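Local coordinates for protein 4-hydroxybenzoyl-CoA thioesterase (Pseudomonas sp. CBS3, PDB 1LO7) that hydrolyses 4-hydroxybenzoyl-CoA to 4-hydroxybenzoate and free coenzyme A, the last step in turning 4-chlorobenzoate into 4-hydroxybenzoate, at residues 71-82 against 93-101; 37-45 against 133-141. One frame throughout, in Å; residues are numbered along the deposited sequence.

Interaction 1: 71-82 against 93-101; sequences TASYDDVLTIET and VQRHSVSRT. With 4CO (4-hydroxyphenacyl coenzyme A), chain B.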
loop_
_atom_site.group_PDB
_atom_site.type_symbol
_atom_site.label_atom_id
_atom_site.label_comp_id
_atom_site.label_asym_id
_atom_site.label_seq_id
_atom_site.Cartn_x
_atom_site.Cartn_y
_atom_site.Cartn_z
ATOM N N THR A 71 17.185 1.494 10.972
ATOM C CA THR A 71 15.787 1.855 10.836
ATOM C C THR A 71 15.584 3.265 10.409
ATOM O O THR A 71 16.470 4.084 10.454
ATOM C CB THR A 71 15.091 1.694 12.200
ATOM O OG1 THR A 71 15.593 2.659 13.103
ATOM C CG2 THR A 71 15.282 0.296 12.774
ATOM N N ALA A 72 14.346 3.532 9.982
ATOM C CA ALA A 72 13.991 4.876 9.620
ATOM C C ALA A 72 12.546 5.066 10.089
ATOM O O ALA A 72 11.833 4.058 10.307
ATOM C CB ALA A 72 14.204 5.216 8.169
ATOM N N SER A 73 12.100 6.314 10.232
ATOM C CA SER A 73 10.712 6.550 10.682
ATOM C C SER A 73 10.128 7.787 10.036
ATOM O O SER A 73 10.813 8.520 9.335
ATOM C CB SER A 73 10.700 6.680 12.209
ATOM O OG SER A 73 9.362 6.585 12.703
ATOM N N TYR A 74 8.845 8.058 10.294
ATOM C CA TYR A 74 8.201 9.208 9.706
ATOM C C TYR A 74 8.915 10.506 10.017
ATOM O O TYR A 74 9.411 10.723 11.133
ATOM C CB TYR A 74 6.665 9.260 9.954
ATOM C CG TYR A 74 6.272 9.441 11.416
ATOM C CD1 TYR A 74 5.967 8.339 12.221
ATOM C CD2 TYR A 74 6.141 10.716 11.965
ATOM C CE1 TYR A 74 5.573 8.489 13.551
ATOM C CE2 TYR A 74 5.721 10.891 13.289
ATOM C CZ TYR A 74 5.439 9.777 14.081
ATOM O OH TYR A 74 5.038 9.946 15.371
ATOM N N ASP A 75 8.957 11.350 9.000
ATOM C CA ASP A 75 9.621 12.650 9.009
ATOM C C ASP A 75 11.061 12.531 8.569
ATOM O O ASP A 75 11.678 13.521 8.201
ATOM C CB ASP A 75 9.410 13.540 10.212
ATOM C CG ASP A 75 7.964 13.974 10.284
ATOM O OD1 ASP A 75 7.321 14.321 9.316
ATOM O OD2 ASP A 75 7.457 13.828 11.446
ATOM N N ASP A 76 11.594 11.318 8.579
ATOM C CA ASP A 76 12.939 11.173 8.071
ATOM C C ASP A 76 12.875 11.381 6.538
ATOM O O ASP A 76 11.952 10.937 5.850
ATOM C CB ASP A 76 13.559 9.746 8.295
ATOM C CG ASP A 76 13.905 9.485 9.740
ATOM O OD1 ASP A 76 13.953 10.392 10.537
ATOM O OD2 ASP A 76 14.083 8.218 10.035
ATOM N N VAL A 77 13.883 12.062 6.009
ATOM C CA VAL A 77 13.963 12.290 4.596
ATOM C C VAL A 77 15.048 11.360 4.063
ATOM O O VAL A 77 16.208 11.512 4.421
ATOM C CB VAL A 77 14.271 13.752 4.256
ATOM C CG1 VAL A 77 14.610 13.873 2.772
ATOM C CG2 VAL A 77 13.047 14.593 4.595
ATOM N N LEU A 78 14.654 10.408 3.217
ATOM C CA LEU A 78 15.609 9.498 2.659
ATOM C C LEU A 78 16.163 10.011 1.346
ATOM O O LEU A 78 15.480 10.686 0.574
ATOM C CB LEU A 78 14.955 8.128 2.366
ATOM C CG LEU A 78 14.230 7.473 3.537
ATOM C CD1 LEU A 78 13.482 6.264 2.988
ATOM C CD2 LEU A 78 15.253 6.958 4.531
ATOM N N THR A 79 17.426 9.639 1.088
ATOM C CA THR A 79 18.047 9.987 -0.147
ATOM C C THR A 79 18.336 8.665 -0.836
ATOM O O THR A 79 18.980 7.794 -0.236
ATOM C CB THR A 79 19.323 10.804 0.042
ATOM O OG1 THR A 79 18.958 12.086 0.484
ATOM C CG2 THR A 79 19.985 10.946 -1.311
ATOM N N ILE A 80 17.806 8.506 -2.047
ATOM C CA ILE A 80 18.035 7.280 -2.796
ATOM C C ILE A 80 18.976 7.536 -4.009
ATOM O O ILE A 80 18.725 8.455 -4.803
ATOM C CB ILE A 80 16.722 6.671 -3.266
ATOM C CG1 ILE A 80 15.740 6.661 -2.091
ATOM C CG2 ILE A 80 17.002 5.262 -3.835
ATOM C CD1 ILE A 80 14.406 6.017 -2.459
ATOM N N GLU A 81 20.045 6.747 -4.135
ATOM C CA GLU A 81 20.984 6.866 -5.255
ATOM C C GLU A 81 20.865 5.594 -6.078
ATOM O O GLU A 81 21.001 4.496 -5.560
ATOM C CB GLU A 81 22.405 7.093 -4.734
ATOM C CG GLU A 81 23.407 7.356 -5.847
ATOM C CD GLU A 81 24.659 7.969 -5.298
ATOM O OE1 GLU A 81 24.692 8.435 -4.177
ATOM O OE2 GLU A 81 25.661 8.018 -6.151
ATOM N N THR A 82 20.547 5.771 -7.360
ATOM C CA THR A 82 20.331 4.665 -8.264
ATOM C C THR A 82 21.249 4.708 -9.490
ATOM O O THR A 82 21.457 5.747 -10.104
ATOM C CB THR A 82 18.851 4.735 -8.772
ATOM O OG1 THR A 82 17.964 4.651 -7.671
ATOM C CG2 THR A 82 18.524 3.608 -9.755
ATOM N N VAL A 93 21.333 -5.029 -13.928
ATOM C CA VAL A 93 21.369 -4.968 -12.484
ATOM C C VAL A 93 21.294 -3.511 -12.147
ATOM O O VAL A 93 22.131 -2.728 -12.586
ATOM C CB VAL A 93 22.674 -5.582 -11.922
ATOM C CG1 VAL A 93 22.687 -5.432 -10.392
ATOM C CG2 VAL A 93 22.881 -7.067 -12.303
ATOM N N GLN A 94 20.253 -3.157 -11.388
ATOM C CA GLN A 94 20.045 -1.786 -10.969
ATOM C C GLN A 94 20.268 -1.717 -9.440
ATOM O O GLN A 94 19.590 -2.391 -8.661
ATOM C CB GLN A 94 18.619 -1.281 -11.335
ATOM C CG GLN A 94 18.473 0.241 -11.296
ATOM C CD GLN A 94 17.165 0.687 -11.959
ATOM O OE1 GLN A 94 17.087 1.765 -12.573
ATOM N NE2 GLN A 94 16.144 -0.139 -11.861
ATOM N N ARG A 95 21.230 -0.913 -9.050
ATOM C CA ARG A 95 21.559 -0.776 -7.643
ATOM C C ARG A 95 20.969 0.496 -7.057
ATOM O O ARG A 95 20.997 1.572 -7.686
ATOM C CB ARG A 95 23.089 -0.753 -7.447
ATOM C CG ARG A 95 23.471 -0.332 -6.001
ATOM C CD ARG A 95 24.913 -0.669 -5.650
ATOM N NE ARG A 95 25.102 -2.112 -5.631
ATOM C CZ ARG A 95 26.268 -2.685 -5.366
ATOM N NH1 ARG A 95 27.360 -1.971 -5.107
ATOM N NH2 ARG A 95 26.337 -3.994 -5.369
ATOM N N HIS A 96 20.432 0.360 -5.825
ATOM C CA HIS A 96 19.862 1.488 -5.123
ATOM C C HIS A 96 20.455 1.592 -3.718
ATOM O O HIS A 96 20.460 0.598 -2.990
ATOM C CB HIS A 96 18.353 1.395 -4.952
ATOM C CG HIS A 96 17.559 1.065 -6.167
ATOM N ND1 HIS A 96 17.146 2.043 -7.030
ATOM C CD2 HIS A 96 17.070 -0.126 -6.578
ATOM C CE1 HIS A 96 16.435 1.442 -7.969
ATOM N NE2 HIS A 96 16.394 0.125 -7.736
ATOM N N SER A 97 20.969 2.767 -3.354
ATOM C CA SER A 97 21.506 2.973 -2.008
ATOM C C SER A 97 20.625 4.012 -1.325
ATOM O O SER A 97 20.421 5.118 -1.863
ATOM C CB SER A 97 22.945 3.415 -2.051
ATOM O OG SER A 97 23.656 2.408 -2.776
ATOM N N VAL A 98 20.078 3.654 -0.144
ATOM C CA VAL A 98 19.168 4.542 0.600
ATOM C C VAL A 98 19.844 5.027 1.883
ATOM O O VAL A 98 20.318 4.228 2.709
ATOM C CB VAL A 98 17.857 3.820 1.000
ATOM C CG1 VAL A 98 16.903 4.793 1.712
ATOM C CG2 VAL A 98 17.193 3.192 -0.241
ATOM N N SER A 99 19.875 6.341 2.034
ATOM C CA SER A 99 20.501 6.878 3.219
ATOM C C SER A 99 19.657 7.957 3.834
ATOM O O SER A 99 18.720 8.482 3.233
ATOM C CB SER A 99 21.871 7.461 2.906
ATOM O OG SER A 99 21.752 8.520 1.989
ATOM N N ARG A 100 20.050 8.306 5.029
ATOM C CA ARG A 100 19.409 9.407 5.715
ATOM C C ARG A 100 20.445 10.161 6.477
ATOM O O ARG A 100 21.514 9.639 6.797
ATOM C CB ARG A 100 18.189 9.135 6.545
ATOM C CG ARG A 100 18.452 8.083 7.553
ATOM C CD ARG A 100 18.828 8.757 8.837
ATOM N NE ARG A 100 18.038 8.381 9.995
ATOM C CZ ARG A 100 17.446 7.218 10.222
ATOM N NH1 ARG A 100 17.476 6.213 9.370
ATOM N NH2 ARG A 100 16.781 7.048 11.365
ATOM N N THR A 101 20.132 11.400 6.747
ATOM C CA THR A 101 21.097 12.195 7.463
ATOM C C THR A 101 20.735 12.462 8.911
ATOM O O THR A 101 19.605 12.761 9.266
ATOM C CB THR A 101 21.394 13.522 6.732
ATOM O OG1 THR A 101 21.832 13.253 5.426
ATOM C CG2 THR A 101 22.467 14.324 7.443
HETATM N N1A 4CO B . 22.673 -10.324 6.162
HETATM C C2A 4CO B . 22.645 -11.405 6.997
HETATM N N3A 4CO B . 22.511 -11.402 8.298
HETATM C C4A 4CO B . 22.371 -10.154 8.792
HETATM C C5A 4CO B . 22.394 -8.972 8.071
HETATM C C6A 4CO B . 22.544 -9.078 6.680
HETATM N N6A 4CO B . 22.570 -8.030 5.884
HETATM N N7A 4CO B . 22.243 -7.872 8.911
HETATM C C8A 4CO B . 22.145 -8.401 10.137
HETATM N N9A 4CO B . 22.240 -9.768 10.121
HETATM C C1D 4CO B . 22.267 -10.685 11.264
HETATM C C2D 4CO B . 23.576 -10.578 12.041
HETATM O O2D 4CO B . 24.632 -11.296 11.401
HETATM C C3D 4CO B . 23.159 -11.274 13.326
HETATM O O3D 4CO B . 22.920 -12.638 13.088
HETATM P P3D 4CO B . 23.531 -13.770 14.006
HETATM O O7A 4CO B . 24.880 -14.001 13.532
HETATM O O8A 4CO B . 23.506 -13.345 15.409
HETATM O O9A 4CO B . 22.647 -15.032 13.815
HETATM C C4D 4CO B . 21.785 -10.638 13.506
HETATM O O4D 4CO B . 21.355 -10.216 12.175
HETATM C C5D 4CO B . 21.665 -9.529 14.510
HETATM O O5D 4CO B . 22.379 -8.402 13.996
HETATM P P1A 4CO B . 23.392 -7.652 14.958
HETATM O O1A 4CO B . 24.084 -6.723 14.051
HETATM O O2A 4CO B . 24.292 -8.559 15.633
HETATM O O3A 4CO B . 22.615 -6.929 16.050
HETATM P P2A 4CO B . 22.019 -5.442 16.118
HETATM O O4A 4CO B . 21.191 -5.393 17.341
HETATM O O5A 4CO B . 23.135 -4.506 16.242
HETATM O O6A 4CO B . 21.300 -4.966 14.716
HETATM C CBP 4CO B . 19.183 -4.528 13.823
HETATM C CCP 4CO B . 20.114 -5.621 14.354
HETATM C CDP 4CO B . 18.947 -3.437 14.881
HETATM C CEP 4CO B . 17.881 -5.147 13.333
HETATM C CAP 4CO B . 19.871 -3.702 12.722
HETATM O OAP 4CO B . 20.297 -4.555 11.658
HETATM C C9P 4CO B . 18.859 -2.822 11.990
HETATM O O9P 4CO B . 18.305 -1.914 12.574
HETATM N N8P 4CO B . 18.528 -3.180 10.625
HETATM C C7P 4CO B . 17.383 -2.420 10.110
HETATM C C6P 4CO B . 16.053 -3.150 10.352
HETATM C C5P 4CO B . 14.970 -2.499 9.484
HETATM O O5P 4CO B . 14.706 -1.303 9.545
HETATM N N4P 4CO B . 14.297 -3.445 8.626
HETATM C C3P 4CO B . 13.341 -2.870 7.690
HETATM C C2P 4CO B . 12.065 -2.463 8.377
HETATM S S1P 4CO B . 11.564 -3.540 9.720
HETATM O O1B 4CO B . 8.709 -4.285 8.319
HETATM C C1B 4CO B . 9.014 -4.246 9.497
HETATM C C2B 4CO B . 8.632 -5.352 10.384
HETATM C C3B 4CO B . 8.981 -5.283 11.755
HETATM C C4B 4CO B . 8.606 -6.315 12.612
HETATM C C5B 4CO B . 7.859 -7.402 12.112
HETATM O O2B 4CO B . 7.412 -8.424 12.975
HETATM C C6B 4CO B . 7.537 -7.470 10.727
HETATM C C7B 4CO B . 7.926 -6.433 9.856
HETATM C CB 4CO B . 9.806 -3.118 10.047
HETATM O O HOH W 1 17.759 12.713 6.186
#
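The guanidinium of Arg-100 carries Asp-76 OD2 over one face and meets the backbone carbonyl of Thr-71 at its edge; the imidazole of His-96 has Thr-82 OG1 at its edge, near the ring plane. Both groups belong to an antiparallel beta hairpin, strand 77-87 paired with strand 91-101, in the sheet that packs on the long helix 25-41, the central helix of the hot dog fold. In the guanidinium plane, Arg-100 NH1 gives Thr-71 O a nearly straight bond, 2.6 Å long at 160°, while NH2 adds a weak second bond to the same oxygen. Asp-76 OD2 stands 3.2 Å from Arg-100 NH2 but well out of the guanidinium plane, so this salt bridge works by charge alone. The same OD2 also accepts the backbone N-H of Ser-73 across the type II turn 73-76. Arg-100 gets there by bending: its CG sits between N and the carbonyl carbon (chi1 55°), and the chain folds again further out, bringing the guanidinium back to the loop before the turn. Thr-71 in that loop lies against the bound 4-hydroxyphenacyl coenzyme A, its CG2 3.6 Å from O5P of the ligand. Between the strands, Thr-79 with Ser-99 and Glu-81 with Ser-97 are hydrogen-bonded pairs. Leu-78, Ile-80 and Val-98 turn to the face that His-96 shares, where Leu-78 CB meets Val-98 CG1 at 3.9 Å and helix 25-41 packs on Leu-78 and Thr-82. His-96 is gripped at both nitrogens, NE2 by Glu-115 and ND1 by Thr-82 OG1 at 2.8 Å.

Interaction 2: 37-45 against 133-141; sequences NYFIKCGLP and PADYIELCS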
loop_
_atom_site.group_PDB
_atom_site.type_symbol
_atom_site.label_atom_id
_atom_site.label_comp_id
_atom_site.label_asym_id
_atom_site.label_seq_id
_atom_site.Cartn_x
_atom_site.Cartn_y
_atom_site.Cartn_z
ATOM N N ASN A 37 12.310 6.468 -12.058
ATOM C CA ASN A 37 12.808 7.835 -12.055
ATOM C C ASN A 37 14.167 7.903 -12.773
ATOM O O ASN A 37 14.511 8.887 -13.481
ATOM C CB ASN A 37 12.945 8.351 -10.593
ATOM C CG ASN A 37 13.505 9.792 -10.568
ATOM O OD1 ASN A 37 12.774 10.761 -10.905
ATOM N ND2 ASN A 37 14.771 9.939 -10.210
ATOM N N TYR A 38 14.974 6.843 -12.562
ATOM C CA TYR A 38 16.297 6.780 -13.200
ATOM C C TYR A 38 16.119 6.821 -14.697
ATOM O O TYR A 38 16.719 7.624 -15.382
ATOM C CB TYR A 38 16.964 5.445 -12.818
ATOM C CG TYR A 38 18.245 5.176 -13.558
ATOM C CD1 TYR A 38 19.464 5.683 -13.096
ATOM C CD2 TYR A 38 18.229 4.396 -14.714
ATOM C CE1 TYR A 38 20.656 5.423 -13.781
ATOM C CE2 TYR A 38 19.406 4.120 -15.417
ATOM C CZ TYR A 38 20.610 4.642 -14.943
ATOM O OH TYR A 38 21.741 4.354 -15.662
ATOM N N PHE A 39 15.260 5.950 -15.228
ATOM C CA PHE A 39 15.068 5.940 -16.663
ATOM C C PHE A 39 14.473 7.254 -17.181
ATOM O O PHE A 39 14.910 7.732 -18.248
ATOM C CB PHE A 39 14.176 4.740 -17.071
ATOM C CG PHE A 39 14.904 3.435 -16.855
ATOM C CD1 PHE A 39 16.095 3.211 -17.537
ATOM C CD2 PHE A 39 14.441 2.443 -15.979
ATOM C CE1 PHE A 39 16.813 2.025 -17.371
ATOM C CE2 PHE A 39 15.156 1.254 -15.790
ATOM C CZ PHE A 39 16.339 1.040 -16.500
ATOM N N ILE A 40 13.470 7.831 -16.453
ATOM C CA ILE A 40 12.858 9.089 -16.910
ATOM C C ILE A 40 13.906 10.205 -16.957
ATOM O O ILE A 40 13.978 10.989 -17.932
ATOM C CB ILE A 40 11.660 9.499 -16.052
ATOM C CG1 ILE A 40 10.474 8.554 -16.245
ATOM C CG2 ILE A 40 11.255 10.957 -16.281
ATOM C CD1 ILE A 40 9.797 8.648 -17.617
ATOM N N LYS A 41 14.728 10.249 -15.916
ATOM C CA LYS A 41 15.743 11.264 -15.862
ATOM C C LYS A 41 16.779 11.041 -16.918
ATOM O O LYS A 41 17.402 11.991 -17.386
ATOM C CB LYS A 41 16.339 11.398 -14.468
ATOM C CG LYS A 41 15.306 11.945 -13.466
ATOM C CD LYS A 41 14.938 13.413 -13.742
ATOM C CE LYS A 41 14.118 14.075 -12.637
ATOM N NZ LYS A 41 12.960 13.247 -12.315
ATOM N N CYS A 42 16.985 9.781 -17.288
ATOM C CA CYS A 42 17.962 9.479 -18.322
ATOM C C CYS A 42 17.431 9.806 -19.728
ATOM O O CYS A 42 18.167 9.745 -20.711
ATOM C CB CYS A 42 18.496 8.043 -18.253
ATOM S SG CYS A 42 19.684 7.878 -16.898
ATOM N N GLY A 43 16.151 10.142 -19.824
ATOM C CA GLY A 43 15.586 10.501 -21.139
ATOM C C GLY A 43 14.671 9.488 -21.810
ATOM O O GLY A 43 14.222 9.731 -22.922
ATOM N N LEU A 44 14.367 8.359 -21.179
ATOM C CA LEU A 44 13.472 7.451 -21.852
ATOM C C LEU A 44 12.070 8.020 -21.710
ATOM O O LEU A 44 11.720 8.751 -20.756
ATOM C CB LEU A 44 13.462 6.072 -21.147
ATOM C CG LEU A 44 14.657 5.162 -21.456
ATOM C CD1 LEU A 44 15.940 5.615 -20.758
ATOM C CD2 LEU A 44 14.332 3.731 -21.032
ATOM N N PRO A 45 11.223 7.666 -22.632
ATOM C CA PRO A 45 9.858 8.143 -22.533
ATOM C C PRO A 45 9.104 7.327 -21.469
ATOM O O PRO A 45 9.552 6.262 -21.072
ATOM C CB PRO A 45 9.264 7.818 -23.925
ATOM C CG PRO A 45 10.394 7.369 -24.838
ATOM C CD PRO A 45 11.479 6.906 -23.880
ATOM N N PRO A 133 17.415 -2.681 -25.163
ATOM C CA PRO A 133 17.564 -1.829 -26.340
ATOM C C PRO A 133 18.852 -0.998 -26.342
ATOM O O PRO A 133 19.213 -0.318 -25.371
ATOM C CB PRO A 133 16.315 -0.941 -26.390
ATOM C CG PRO A 133 15.276 -1.725 -25.582
ATOM C CD PRO A 133 16.077 -2.497 -24.528
ATOM N N ALA A 134 19.577 -1.079 -27.454
ATOM C CA ALA A 134 20.821 -0.340 -27.559
ATOM C C ALA A 134 20.637 1.139 -27.320
ATOM O O ALA A 134 21.473 1.783 -26.704
ATOM C CB ALA A 134 21.408 -0.561 -28.945
ATOM N N ASP A 135 19.525 1.693 -27.825
ATOM C CA ASP A 135 19.263 3.118 -27.660
ATOM C C ASP A 135 19.074 3.481 -26.196
ATOM O O ASP A 135 19.414 4.551 -25.760
ATOM C CB ASP A 135 18.116 3.690 -28.552
ATOM C CG ASP A 135 16.862 2.897 -28.460
ATOM O OD1 ASP A 135 16.871 1.697 -28.326
ATOM O OD2 ASP A 135 15.753 3.583 -28.562
ATOM N N TYR A 136 18.530 2.563 -25.433
ATOM C CA TYR A 136 18.319 2.828 -24.013
ATOM C C TYR A 136 19.637 2.820 -23.262
ATOM O O TYR A 136 19.861 3.639 -22.365
ATOM C CB TYR A 136 17.351 1.781 -23.449
ATOM C CG TYR A 136 15.936 2.059 -23.848
ATOM C CD1 TYR A 136 15.576 3.176 -24.606
ATOM C CD2 TYR A 136 14.938 1.141 -23.506
ATOM C CE1 TYR A 136 14.251 3.399 -25.005
ATOM C CE2 TYR A 136 13.610 1.361 -23.854
ATOM C CZ TYR A 136 13.263 2.486 -24.613
ATOM O OH TYR A 136 11.920 2.675 -24.956
ATOM N N ILE A 137 20.523 1.895 -23.633
ATOM C CA ILE A 137 21.816 1.828 -22.998
ATOM C C ILE A 137 22.522 3.147 -23.233
ATOM O O ILE A 137 23.140 3.750 -22.336
ATOM C CB ILE A 137 22.626 0.692 -23.548
ATOM C CG1 ILE A 137 22.000 -0.546 -22.981
ATOM C CG2 ILE A 137 24.036 0.727 -22.974
ATOM C CD1 ILE A 137 22.733 -1.799 -23.413
ATOM N N GLU A 138 22.390 3.624 -24.455
ATOM C CA GLU A 138 23.032 4.910 -24.733
ATOM C C GLU A 138 22.472 6.087 -23.891
ATOM O O GLU A 138 23.213 6.942 -23.366
ATOM C CB GLU A 138 22.997 5.263 -26.223
ATOM C CG GLU A 138 23.847 6.530 -26.444
ATOM C CD GLU A 138 25.323 6.239 -26.486
ATOM O OE1 GLU A 138 25.783 5.124 -26.706
ATOM O OE2 GLU A 138 26.034 7.318 -26.252
ATOM N N LEU A 139 21.151 6.154 -23.733
ATOM C CA LEU A 139 20.557 7.233 -22.966
ATOM C C LEU A 139 21.014 7.170 -21.531
ATOM O O LEU A 139 21.202 8.211 -20.895
ATOM C CB LEU A 139 19.008 7.171 -22.934
ATOM C CG LEU A 139 18.326 7.552 -24.237
ATOM C CD1 LEU A 139 16.854 7.185 -24.146
ATOM C CD2 LEU A 139 18.468 9.060 -24.488
ATOM N N CYS A 140 21.161 5.936 -21.019
ATOM C CA CYS A 140 21.557 5.759 -19.615
ATOM C C CYS A 140 23.045 5.916 -19.335
ATOM O O CYS A 140 23.484 6.009 -18.184
ATOM C CB CYS A 140 21.074 4.391 -19.096
ATOM S SG CYS A 140 19.244 4.277 -19.115
ATOM N N SER A 141 23.847 5.939 -20.378
ATOM C CA SER A 141 25.284 6.063 -20.208
ATOM C C SER A 141 25.721 7.459 -19.843
ATOM O O SER A 141 24.913 8.389 -20.044
ATOM C CB SER A 141 25.996 5.716 -21.487
ATOM O OG SER A 141 25.925 6.893 -22.276
ATOM O OXT SER A 141 26.840 7.556 -19.310
HETATM O O HOH W 2 20.389 10.933 -21.469
#
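Leu-44 lays its CD2 methyl on the face of the Tyr-136 ring, a CH-pi contact 3.5 Å from the centroid and only 8° off the normal. Tyr-136 CG lies anti to the carbonyl carbon (chi1 -76°), which carries the ring to Leu-44; Arg-54 makes a cation-pi contact with the same ring. With an alanine here, Leu-44 CD2 would probably lose the face it lies on and Arg-54 its cation-pi partner. The sulfur contacts gather round Cys-140, whose SG meets the edge of the Phe-39 ring, 3.7 Å from CD1, and approaches the Tyr-38 ring obliquely. In the apolar packing, Leu-44 CD1 touches both Leu-139 CD1 (3.8 Å) and Cys-140 SG. Among polar atoms, a water lies within hydrogen-bonding distance of Cys-42 O and Leu-139 O, though more acceptors surround it than it has protons to give. Gly-43 closes helix 25-41 with a Schellman motif, its positive phi a backbone shape that calls for glycine. This is helix packing beside the substrate site: the side chains of Leu-44 and Phe-39 come within about 4 Å of those of substrate-binding Trp-47 and Thr-59, respectively. Helix 47-54 and strand 56-68 flank Tyr-136, and Trp-87 of strand 77-87 packs on Cys-140.

From the N terminus, the chain first lays down strand 4-10 and the long helix 25-41, whose end and following turn meet the last helix, 134-140. Interaction 2 thereby closes a loop of 87 residues, most of them strand. Interaction 1 is nested inside that loop and is far more local: ten residues separate 71-82 from 93-101, in a hairpin within the sheet. One contact joins neighbouring strands; the other ties the C terminus to helix 25-41. Their centres are about 22 Å apart on opposite sides of the chain's centre, yet they meet at Tyr-38, whose CD1 packs 3.6 Å from Thr-82 O.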